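Ice-binding protein (Flavobacteriaceae bacterium, PDB 5UYT) probably binds ice crystals and so confers antifreeze activity, through a pair of ice-binding-like right-handed beta-helix (beta-solenoid) domains joined in one chain. Local coordinates at residues A[12-23]-A[32-43]; A[82-92]-A[99-110]. One frame throughout, in Å; residues are numbered along the deposited sequence.

Contact 1 of 2, residues A[12-23]-A[32-43]; sequences FALFTTAGAVTN and DVGTNNAASTNF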
loop_
_atom_site.group_PDB
_atom_site.type_symbol
_atom_site.label_atom_id
_atom_site.label_comp_id
_atom_site.label_asym_id
_atom_site.label_seq_id
_atom_site.Cartn_x
_atom_site.Cartn_y
_atom_site.Cartn_z
ATOM N N PHE A 12 -1.263 10.842 -8.828
ATOM C CA PHE A 12 -1.477 9.694 -9.690
ATOM C C PHE A 12 -0.227 8.865 -9.923
ATOM O O PHE A 12 0.870 9.406 -10.018
ATOM C CB PHE A 12 -2.028 10.168 -11.054
ATOM C CG PHE A 12 -3.446 10.619 -10.988
ATOM C CD1 PHE A 12 -4.478 9.754 -11.352
ATOM C CD2 PHE A 12 -3.758 11.904 -10.548
ATOM C CE1 PHE A 12 -5.798 10.154 -11.281
ATOM C CE2 PHE A 12 -5.087 12.317 -10.469
ATOM C CZ PHE A 12 -6.108 11.441 -10.839
ATOM N N ALA A 13 -0.434 7.558 -10.045
ATOM C CA ALA A 13 0.531 6.636 -10.632
ATOM C C ALA A 13 0.349 6.553 -12.146
ATOM O O ALA A 13 1.347 6.527 -12.887
ATOM C CB ALA A 13 0.360 5.241 -10.036
ATOM N N LEU A 14 -0.910 6.476 -12.596
ATOM C CA LEU A 14 -1.240 6.359 -14.024
ATOM C C LEU A 14 -2.345 7.370 -14.310
ATOM O O LEU A 14 -3.384 7.358 -13.639
ATOM C CB LEU A 14 -1.781 4.956 -14.352
ATOM C CG LEU A 14 -0.889 3.760 -13.986
ATOM C CD1 LEU A 14 -1.641 2.434 -14.190
ATOM C CD2 LEU A 14 0.378 3.803 -14.844
ATOM N N PHE A 15 -2.131 8.236 -15.294
ATOM C CA PHE A 15 -3.144 9.225 -15.615
ATOM C C PHE A 15 -3.082 9.661 -17.074
ATOM O O PHE A 15 -1.998 9.936 -17.600
ATOM C CB PHE A 15 -3.032 10.471 -14.726
ATOM C CG PHE A 15 -3.978 11.571 -15.139
ATOM C CD1 PHE A 15 -5.319 11.514 -14.775
ATOM C CD2 PHE A 15 -3.546 12.631 -15.928
ATOM C CE1 PHE A 15 -6.205 12.499 -15.183
ATOM C CE2 PHE A 15 -4.427 13.627 -16.347
ATOM C CZ PHE A 15 -5.762 13.562 -15.972
ATOM N N THR A 16 -4.249 9.726 -17.704
ATOM C CA THR A 16 -4.361 10.389 -19.009
ATOM C C THR A 16 -5.459 11.441 -19.005
ATOM O O THR A 16 -6.530 11.265 -18.404
ATOM C CB THR A 16 -4.533 9.405 -20.197
ATOM O OG1 THR A 16 -4.570 10.166 -21.411
ATOM C CG2 THR A 16 -5.821 8.571 -20.110
ATOM N N THR A 17 -5.168 12.553 -19.658
ATOM C CA THR A 17 -6.142 13.612 -19.851
ATOM C C THR A 17 -7.289 13.136 -20.762
ATOM O O THR A 17 -8.437 13.576 -20.627
ATOM C CB THR A 17 -5.408 14.859 -20.387
ATOM O OG1 THR A 17 -4.608 15.371 -19.314
ATOM C CG2 THR A 17 -6.377 15.948 -20.911
ATOM N N ALA A 18 -6.989 12.215 -21.673
ATOM C CA ALA A 18 -8.011 11.710 -22.584
ATOM C C ALA A 18 -7.618 10.349 -23.139
ATOM O O ALA A 18 -6.601 10.217 -23.820
ATOM C CB ALA A 18 -8.270 12.700 -23.712
ATOM N N GLY A 19 -8.427 9.340 -22.843
ATOM C CA GLY A 19 -8.225 8.013 -23.405
ATOM C C GLY A 19 -8.511 6.911 -22.412
ATOM O O GLY A 19 -8.759 7.172 -21.239
ATOM N N ALA A 20 -8.474 5.676 -22.893
ATOM C CA ALA A 20 -8.714 4.513 -22.039
ATOM C C ALA A 20 -7.489 4.167 -21.209
ATOM O O ALA A 20 -6.355 4.365 -21.645
ATOM C CB ALA A 20 -9.124 3.322 -22.880
ATOM N N VAL A 21 -7.734 3.670 -20.001
ATOM C CA VAL A 21 -6.688 3.165 -19.125
ATOM C C VAL A 21 -7.060 1.716 -18.776
ATOM O O VAL A 21 -8.122 1.459 -18.187
ATOM C CB VAL A 21 -6.574 4.039 -17.864
ATOM C CG1 VAL A 21 -5.556 3.463 -16.881
ATOM C CG2 VAL A 21 -6.215 5.464 -18.243
ATOM N N THR A 22 -6.202 0.779 -19.183
ATOM C CA THR A 22 -6.525 -0.647 -19.115
ATOM C C THR A 22 -5.408 -1.435 -18.444
ATOM O O THR A 22 -4.233 -1.202 -18.726
ATOM C CB THR A 22 -6.730 -1.229 -20.530
ATOM O OG1 THR A 22 -7.623 -0.380 -21.273
ATOM C CG2 THR A 22 -7.331 -2.657 -20.430
ATOM N N ASN A 23 -5.796 -2.389 -17.599
ATOM C CA ASN A 23 -4.868 -3.356 -16.998
ATOM C C ASN A 23 -5.127 -4.791 -17.475
ATOM O O ASN A 23 -6.266 -5.161 -17.814
ATOM C CB ASN A 23 -4.984 -3.326 -15.461
ATOM C CG ASN A 23 -4.071 -4.344 -14.795
ATOM O OD1 ASN A 23 -2.843 -4.218 -14.862
ATOM N ND2 ASN A 23 -4.658 -5.375 -14.176
ATOM N N ASP A 32 -3.059 7.225 -7.363
ATOM C CA ASP A 32 -4.340 7.195 -8.060
ATOM C C ASP A 32 -4.159 6.682 -9.503
ATOM O O ASP A 32 -3.070 6.802 -10.101
ATOM C CB ASP A 32 -5.021 8.565 -8.040
ATOM C CG ASP A 32 -5.501 8.987 -6.654
ATOM O OD1 ASP A 32 -5.367 8.205 -5.682
ATOM O OD2 ASP A 32 -6.007 10.132 -6.536
ATOM N N VAL A 33 -5.261 6.194 -10.080
ATOM C CA VAL A 33 -5.306 5.721 -11.469
ATOM C C VAL A 33 -6.512 6.388 -12.105
ATOM O O VAL A 33 -7.614 6.354 -11.552
ATOM C CB VAL A 33 -5.496 4.183 -11.523
ATOM C CG1 VAL A 33 -5.767 3.709 -12.964
ATOM C CG2 VAL A 33 -4.281 3.469 -10.922
ATOM N N GLY A 34 -6.338 6.994 -13.266
ATOM C CA GLY A 34 -7.501 7.633 -13.830
ATOM C C GLY A 34 -7.389 8.195 -15.215
ATOM O O GLY A 34 -6.307 8.209 -15.827
ATOM N N THR A 35 -8.536 8.656 -15.696
ATOM C CA THR A 35 -8.630 9.324 -16.980
ATOM C C THR A 35 -9.705 10.403 -16.873
ATOM O O THR A 35 -10.727 10.225 -16.207
ATOM C CB THR A 35 -8.932 8.314 -18.115
ATOM O OG1 THR A 35 -9.556 8.988 -19.220
ATOM C CG2 THR A 35 -9.849 7.163 -17.605
ATOM N N ASN A 36 -9.480 11.528 -17.534
ATOM C CA ASN A 36 -10.401 12.641 -17.434
ATOM C C ASN A 36 -11.601 12.544 -18.386
ATOM O O ASN A 36 -12.449 13.441 -18.403
ATOM C CB ASN A 36 -9.641 13.965 -17.619
ATOM C CG ASN A 36 -10.489 15.170 -17.279
ATOM O OD1 ASN A 36 -10.553 16.148 -18.034
ATOM N ND2 ASN A 36 -11.180 15.089 -16.167
ATOM N N ASN A 37 -11.683 11.467 -19.177
ATOM C CA ASN A 37 -12.810 11.293 -20.093
ATOM C C ASN A 37 -13.360 9.871 -20.274
ATOM O O ASN A 37 -14.157 9.637 -21.188
ATOM C CB ASN A 37 -12.484 11.904 -21.479
ATOM C CG ASN A 37 -11.587 11.009 -22.324
ATOM O OD1 ASN A 37 -10.933 10.068 -21.819
ATOM N ND2 ASN A 37 -11.553 11.295 -23.635
ATOM N N ALA A 38 -12.930 8.937 -19.432
ATOM C CA ALA A 38 -13.400 7.553 -19.505
ATOM C C ALA A 38 -13.309 6.929 -18.120
ATOM O O ALA A 38 -13.216 7.659 -17.124
ATOM C CB ALA A 38 -12.593 6.758 -20.534
ATOM N N ALA A 39 -13.331 5.596 -18.047
ATOM C CA ALA A 39 -13.187 4.875 -16.790
ATOM C C ALA A 39 -12.168 3.773 -16.991
ATOM O O ALA A 39 -12.217 3.086 -18.010
ATOM C CB ALA A 39 -14.516 4.284 -16.349
ATOM N N SER A 40 -11.267 3.594 -16.019
ATOM C CA SER A 40 -10.221 2.593 -16.135
ATOM C C SER A 40 -10.854 1.219 -15.995
ATOM O O SER A 40 -11.829 1.059 -15.237
ATOM C CB SER A 40 -9.151 2.810 -15.051
ATOM O OG SER A 40 -8.737 4.178 -15.083
ATOM N N THR A 41 -10.321 0.227 -16.703
ATOM C CA THR A 41 -10.891 -1.116 -16.632
ATOM C C THR A 41 -9.890 -2.203 -16.283
ATOM O O THR A 41 -8.697 -2.122 -16.634
ATOM C CB THR A 41 -11.593 -1.530 -17.930
ATOM O OG1 THR A 41 -10.643 -1.488 -18.995
ATOM C CG2 THR A 41 -12.758 -0.594 -18.249
ATOM N N ASN A 42 -10.413 -3.207 -15.574
ATOM C CA ASN A 42 -9.727 -4.471 -15.267
ATOM C C ASN A 42 -8.556 -4.345 -14.306
ATOM O O ASN A 42 -7.708 -5.239 -14.261
ATOM C CB ASN A 42 -9.307 -5.220 -16.561
ATOM C CG ASN A 42 -9.057 -6.717 -16.339
ATOM O OD1 ASN A 42 -9.807 -7.401 -15.626
ATOM N ND2 ASN A 42 -8.004 -7.232 -16.950
ATOM N N PHE A 43 -8.488 -3.247 -13.548
ATOM C CA PHE A 43 -7.544 -3.185 -12.428
ATOM C C PHE A 43 -8.017 -4.035 -11.248
ATOM O O PHE A 43 -9.217 -4.224 -11.077
ATOM C CB PHE A 43 -7.299 -1.736 -11.988
ATOM C CG PHE A 43 -6.464 -0.967 -12.970
ATOM C CD1 PHE A 43 -5.087 -0.843 -12.780
ATOM C CD2 PHE A 43 -7.036 -0.427 -14.127
ATOM C CE1 PHE A 43 -4.303 -0.157 -13.685
ATOM C CE2 PHE A 43 -6.240 0.241 -15.056
ATOM C CZ PHE A 43 -4.874 0.376 -14.833
HETATM O O HOH W 1 -9.994 15.756 -20.922
HETATM O O HOH W 2 -10.616 2.879 -20.006
#
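N23 meets F43 by laying its CB over the centre of the ring, 3.5 Å from the ring centroid and 3° off the normal. V33 CG1 lies against the opposite face, toward its rim. The N23 side chain extends away from its backbone N (chi1 178°), which brings ND2 to N42 O at 3.1 Å, with the acceptor in the amide plane. N42 ND2 donates to N23 O at 2.8 Å, from above the carbonyl plane. V21 CG1 and L14 CD1 add apolar contacts to the F43 ring. D32 CB sits over one face of the F12 ring, toward its rim, and F15 CD1 backs the opposite face. The D32 carboxylate stands perpendicular to the ring.

The loop after strand 12-16 is fixed by side chains. T35 OG1 donates to G19 O at 2.8 Å, and it also accepts from N37 N in an ST turn. N37 OD1 takes the G19 N-H at 2.8 Å. T16 makes a second ST turn with A18 N. Water 1 links T17 O to N36 OD1. Strands 12-16 and 32-35 pair in parallel, and a beta bulge at 12-14 shifts their register by one. T41 N donates to V21 O at 2.9 Å, and N23 N to T41 O at 3.1 Å.

The polar ends find partners elsewhere in the chain: D32 at V49 and Q51, N36 at T57, T16 at G190 and N23 at S27. Helix 55-73 packs on F12 and F15. Strand 180-187 flanks 12-16, strand 192-195 touches T16, N23 and F43, and strand 50-52 lies beside 32-35.

Contact 2 of 2, residues A[82-92]-A[99-110]; sequences PLLGNGTTLTA and QGASLSGTLTLD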
loop_
_atom_site.group_PDB
_atom_site.type_symbol
_atom_site.label_atom_id
_atom_site.label_comp_id
_atom_site.label_asym_id
_atom_site.label_seq_id
_atom_site.Cartn_x
_atom_site.Cartn_y
_atom_site.Cartn_z
ATOM N N PRO A 82 20.524 8.978 -29.710
ATOM C CA PRO A 82 19.246 8.361 -29.368
ATOM C C PRO A 82 19.350 7.015 -28.652
ATOM O O PRO A 82 18.403 6.646 -27.970
ATOM C CB PRO A 82 18.546 8.199 -30.723
ATOM C CG PRO A 82 19.642 8.159 -31.716
ATOM C CD PRO A 82 20.734 9.040 -31.168
ATOM N N LEU A 83 20.475 6.304 -28.787
ATOM C CA LEU A 83 20.672 5.046 -28.065
ATOM C C LEU A 83 21.156 5.355 -26.645
ATOM O O LEU A 83 22.317 5.702 -26.440
ATOM C CB LEU A 83 21.641 4.110 -28.802
ATOM C CG LEU A 83 21.746 2.621 -28.381
ATOM C CD1 LEU A 83 20.457 1.988 -27.837
ATOM C CD2 LEU A 83 22.285 1.815 -29.566
ATOM N N LEU A 84 20.244 5.237 -25.680
ATOM C CA LEU A 84 20.501 5.577 -24.269
ATOM C C LEU A 84 20.675 4.342 -23.427
ATOM O O LEU A 84 19.879 3.399 -23.527
ATOM C CB LEU A 84 19.318 6.311 -23.659
ATOM C CG LEU A 84 18.900 7.741 -23.968
ATOM C CD1 LEU A 84 17.947 8.129 -22.846
ATOM C CD2 LEU A 84 20.109 8.668 -23.997
ATOM N N GLY A 85 21.675 4.375 -22.556
ATOM C CA GLY A 85 21.907 3.265 -21.649
ATOM C C GLY A 85 23.200 2.551 -21.959
ATOM O O GLY A 85 24.253 3.181 -22.068
ATOM N N ASN A 86 23.109 1.233 -22.087
ATOM C CA ASN A 86 24.266 0.361 -22.323
ATOM C C ASN A 86 25.485 0.729 -21.448
ATOM O O ASN A 86 26.614 0.851 -21.939
ATOM C CB ASN A 86 24.592 0.301 -23.819
ATOM C CG ASN A 86 23.455 -0.322 -24.645
ATOM O OD1 ASN A 86 23.218 0.074 -25.793
ATOM N ND2 ASN A 86 22.757 -1.311 -24.074
ATOM N N GLY A 87 25.225 0.913 -20.150
ATOM C CA GLY A 87 26.270 1.155 -19.163
ATOM C C GLY A 87 26.598 2.618 -18.916
ATOM O O GLY A 87 27.479 2.931 -18.119
ATOM N N THR A 88 25.893 3.520 -19.597
ATOM C CA THR A 88 26.137 4.969 -19.483
ATOM C C THR A 88 25.736 5.513 -18.112
ATOM O O THR A 88 24.797 5.014 -17.496
ATOM C CB THR A 88 25.376 5.732 -20.601
ATOM O OG1 THR A 88 26.049 5.507 -21.846
ATOM C CG2 THR A 88 25.347 7.221 -20.359
ATOM N N THR A 89 26.456 6.526 -17.640
ATOM C CA THR A 89 26.079 7.251 -16.414
ATOM C C THR A 89 25.873 8.730 -16.722
ATOM O O THR A 89 26.717 9.342 -17.409
ATOM C CB THR A 89 27.139 7.070 -15.304
ATOM O OG1 THR A 89 27.252 5.673 -14.994
ATOM C CG2 THR A 89 26.714 7.794 -14.029
ATOM N N LEU A 90 24.758 9.300 -16.266
ATOM C CA LEU A 90 24.513 10.752 -16.438
ATOM C C LEU A 90 24.351 11.476 -15.114
ATOM O O LEU A 90 23.720 10.960 -14.196
ATOM C CB LEU A 90 23.258 11.029 -17.288
ATOM C CG LEU A 90 23.177 10.539 -18.729
ATOM C CD1 LEU A 90 21.736 10.609 -19.207
ATOM C CD2 LEU A 90 24.086 11.403 -19.610
ATOM N N THR A 91 24.928 12.676 -15.035
ATOM C CA THR A 91 24.700 13.560 -13.894
ATOM C C THR A 91 23.540 14.524 -14.216
ATOM O O THR A 91 22.900 14.399 -15.275
ATOM C CB THR A 91 25.992 14.303 -13.496
ATOM O OG1 THR A 91 26.629 14.835 -14.670
ATOM C CG2 THR A 91 26.954 13.345 -12.800
ATOM N N ALA A 92 23.251 15.458 -13.307
ATOM C CA ALA A 92 22.098 16.335 -13.470
ATOM C C ALA A 92 22.139 17.036 -14.821
ATOM O O ALA A 92 23.211 17.443 -15.298
ATOM C CB ALA A 92 22.036 17.353 -12.351
ATOM N N GLN A 99 15.085 13.398 -31.832
ATOM C CA GLN A 99 14.533 12.282 -32.613
ATOM C C GLN A 99 13.991 11.276 -31.600
ATOM O O GLN A 99 14.107 11.500 -30.389
ATOM C CB GLN A 99 15.619 11.641 -33.498
ATOM C CG GLN A 99 16.787 11.034 -32.711
ATOM C CD GLN A 99 17.946 10.613 -33.594
ATOM O OE1 GLN A 99 17.854 9.628 -34.340
ATOM N NE2 GLN A 99 19.054 11.351 -33.509
ATOM N N GLY A 100 13.397 10.177 -32.071
ATOM C CA GLY A 100 12.966 9.094 -31.178
ATOM C C GLY A 100 14.165 8.440 -30.498
ATOM O O GLY A 100 15.257 8.314 -31.099
ATOM N N ALA A 101 13.965 8.036 -29.249
ATOM C CA ALA A 101 15.038 7.469 -28.434
ATOM C C ALA A 101 14.761 5.995 -28.074
ATOM O O ALA A 101 13.625 5.529 -28.097
ATOM C CB ALA A 101 15.236 8.299 -27.169
ATOM N N SER A 102 15.817 5.258 -27.768
ATOM C CA SER A 102 15.638 3.888 -27.319
ATOM C C SER A 102 16.575 3.569 -26.171
ATOM O O SER A 102 17.805 3.782 -26.241
ATOM C CB SER A 102 15.807 2.886 -28.459
ATOM O OG SER A 102 17.101 2.994 -29.018
ATOM N N LEU A 103 15.971 3.055 -25.112
ATOM C CA LEU A 103 16.721 2.649 -23.922
ATOM C C LEU A 103 17.124 1.194 -24.048
ATOM O O LEU A 103 16.371 0.353 -24.591
ATOM C CB LEU A 103 15.864 2.844 -22.643
ATOM C CG LEU A 103 15.580 4.291 -22.206
ATOM C CD1 LEU A 103 14.389 4.301 -21.262
ATOM C CD2 LEU A 103 16.789 4.891 -21.495
ATOM N N SER A 104 18.319 0.897 -23.565
ATOM C CA SER A 104 18.845 -0.435 -23.675
ATOM C C SER A 104 19.835 -0.626 -22.535
ATOM O O SER A 104 20.486 0.322 -22.131
ATOM C CB SER A 104 19.534 -0.558 -25.044
ATOM O OG SER A 104 20.163 -1.794 -25.173
ATOM N N GLY A 105 19.946 -1.841 -22.012
ATOM C CA GLY A 105 20.964 -2.155 -21.019
ATOM C C GLY A 105 20.707 -1.321 -19.780
ATOM O O GLY A 105 19.547 -1.084 -19.421
ATOM N N THR A 106 21.774 -0.844 -19.139
ATOM C CA THR A 106 21.656 -0.076 -17.914
ATOM C C THR A 106 21.897 1.428 -18.164
ATOM O O THR A 106 22.807 1.794 -18.920
ATOM C CB THR A 106 22.643 -0.646 -16.872
ATOM O OG1 THR A 106 22.471 -2.077 -16.778
ATOM C CG2 THR A 106 22.410 -0.034 -15.535
ATOM N N LEU A 107 21.086 2.282 -17.542
ATOM C CA LEU A 107 21.328 3.716 -17.534
ATOM C C LEU A 107 21.379 4.135 -16.076
ATOM O O LEU A 107 20.433 3.864 -15.337
ATOM C CB LEU A 107 20.198 4.492 -18.239
ATOM C CG LEU A 107 20.397 6.017 -18.246
ATOM C CD1 LEU A 107 21.627 6.413 -19.057
ATOM C CD2 LEU A 107 19.166 6.748 -18.766
ATOM N N THR A 108 22.454 4.796 -15.658
ATOM C CA THR A 108 22.587 5.241 -14.261
ATOM C C THR A 108 22.454 6.758 -14.162
ATOM O O THR A 108 23.108 7.500 -14.899
ATOM C CB THR A 108 23.912 4.747 -13.616
ATOM O OG1 THR A 108 23.941 3.318 -13.659
ATOM C CG2 THR A 108 24.055 5.204 -12.162
ATOM N N LEU A 109 21.593 7.217 -13.252
ATOM C CA LEU A 109 21.457 8.648 -12.987
ATOM C C LEU A 109 22.098 8.930 -11.630
ATOM O O LEU A 109 21.650 8.422 -10.580
ATOM C CB LEU A 109 19.977 9.083 -13.040
ATOM C CG LEU A 109 19.187 8.586 -14.254
ATOM C CD1 LEU A 109 17.759 9.105 -14.231
ATOM C CD2 LEU A 109 19.875 8.957 -15.579
ATOM N N ASP A 110 23.154 9.735 -11.675
ATOM C CA ASP A 110 24.063 9.944 -10.548
ATOM C C ASP A 110 23.833 11.348 -10.011
ATOM O O ASP A 110 24.007 12.356 -10.726
ATOM C CB ASP A 110 25.495 9.725 -11.063
ATOM C CG ASP A 110 26.589 10.212 -10.108
ATOM O OD1 ASP A 110 26.346 10.679 -8.975
ATOM O OD2 ASP A 110 27.756 10.178 -10.572
HETATM O O HOH W 3 24.671 2.446 -16.177
HETATM O O HOH W 4 24.046 15.178 -10.492
#
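Two successive coils of the right-handed beta-helix stack here, and both bend at the same corner. Strand 83-85 runs parallel to 101-104, their axes crossing at -33°. Strand 88-90 runs parallel to 106-110, at -23°.

At the corner, G85 to T88 form a type I' turn. G85 O accepts from both T88 N and T88 OG1. N86 carries its side chain back to the next coil: ND2 donates to S104 OG at 2.9 Å, somewhat out of the amide plane. With chi1 at 175° the S104 hydroxyl swings away from its backbone N and meets this amide. N86 N also donates to S104 O at 2.8 Å, so N86 holds both the hydroxyl and the carbonyl of S104. G87 N reaches a lone pair of T106 O.

Inside the coil, L84 CB and L103 CD2 touch at 3.6 Å. L90 CD1 and L107 CD1 are 4.2 Å apart, T88 CG2 lies beside L107 CD1, and W148 packs on L84, L103 and L107. On the other face, T89 OG1 is 3.7 Å from T108 CB. T89 CG2 meets CB of D110, whose OD1 bonds G112 N and N139 ND2. Water 3 donates to T88 O and also bonds T108 OG1.

The chemistry is divided by side. L84, L90, L103, L107 and L109 pack inward, while T89 and T108 line the outside. L83 is the exception, an exposed leucine with CD1 3.6 Å from S102 O. Backbone pairing is regular where L83-L84 meet S102-L103 and T89-L90 meet T108-L109. The polar corner gets added side-chain bonds.

Overall arrangement
Both contacts lie in the first of the two ice-binding-like domains and pair neighbouring parts of the solenoid wall. Contact 1 closes before contact 2 opens along the chain, and helix 55-73 comes between them. Their centres are about 29 Å apart and their nearest atoms about 15 Å, so they do not touch. They share one seven-stranded parallel sheet. Contact 1 reaches it through strand 21-24 alone, an outermost strand, since 12-16 and 32-35 pair in another wall. Strand 83-85 of contact 2 is the other outermost strand, with 101-104 next to it. The strands between come from later in the chain, so the wall is not built in simple sequence order.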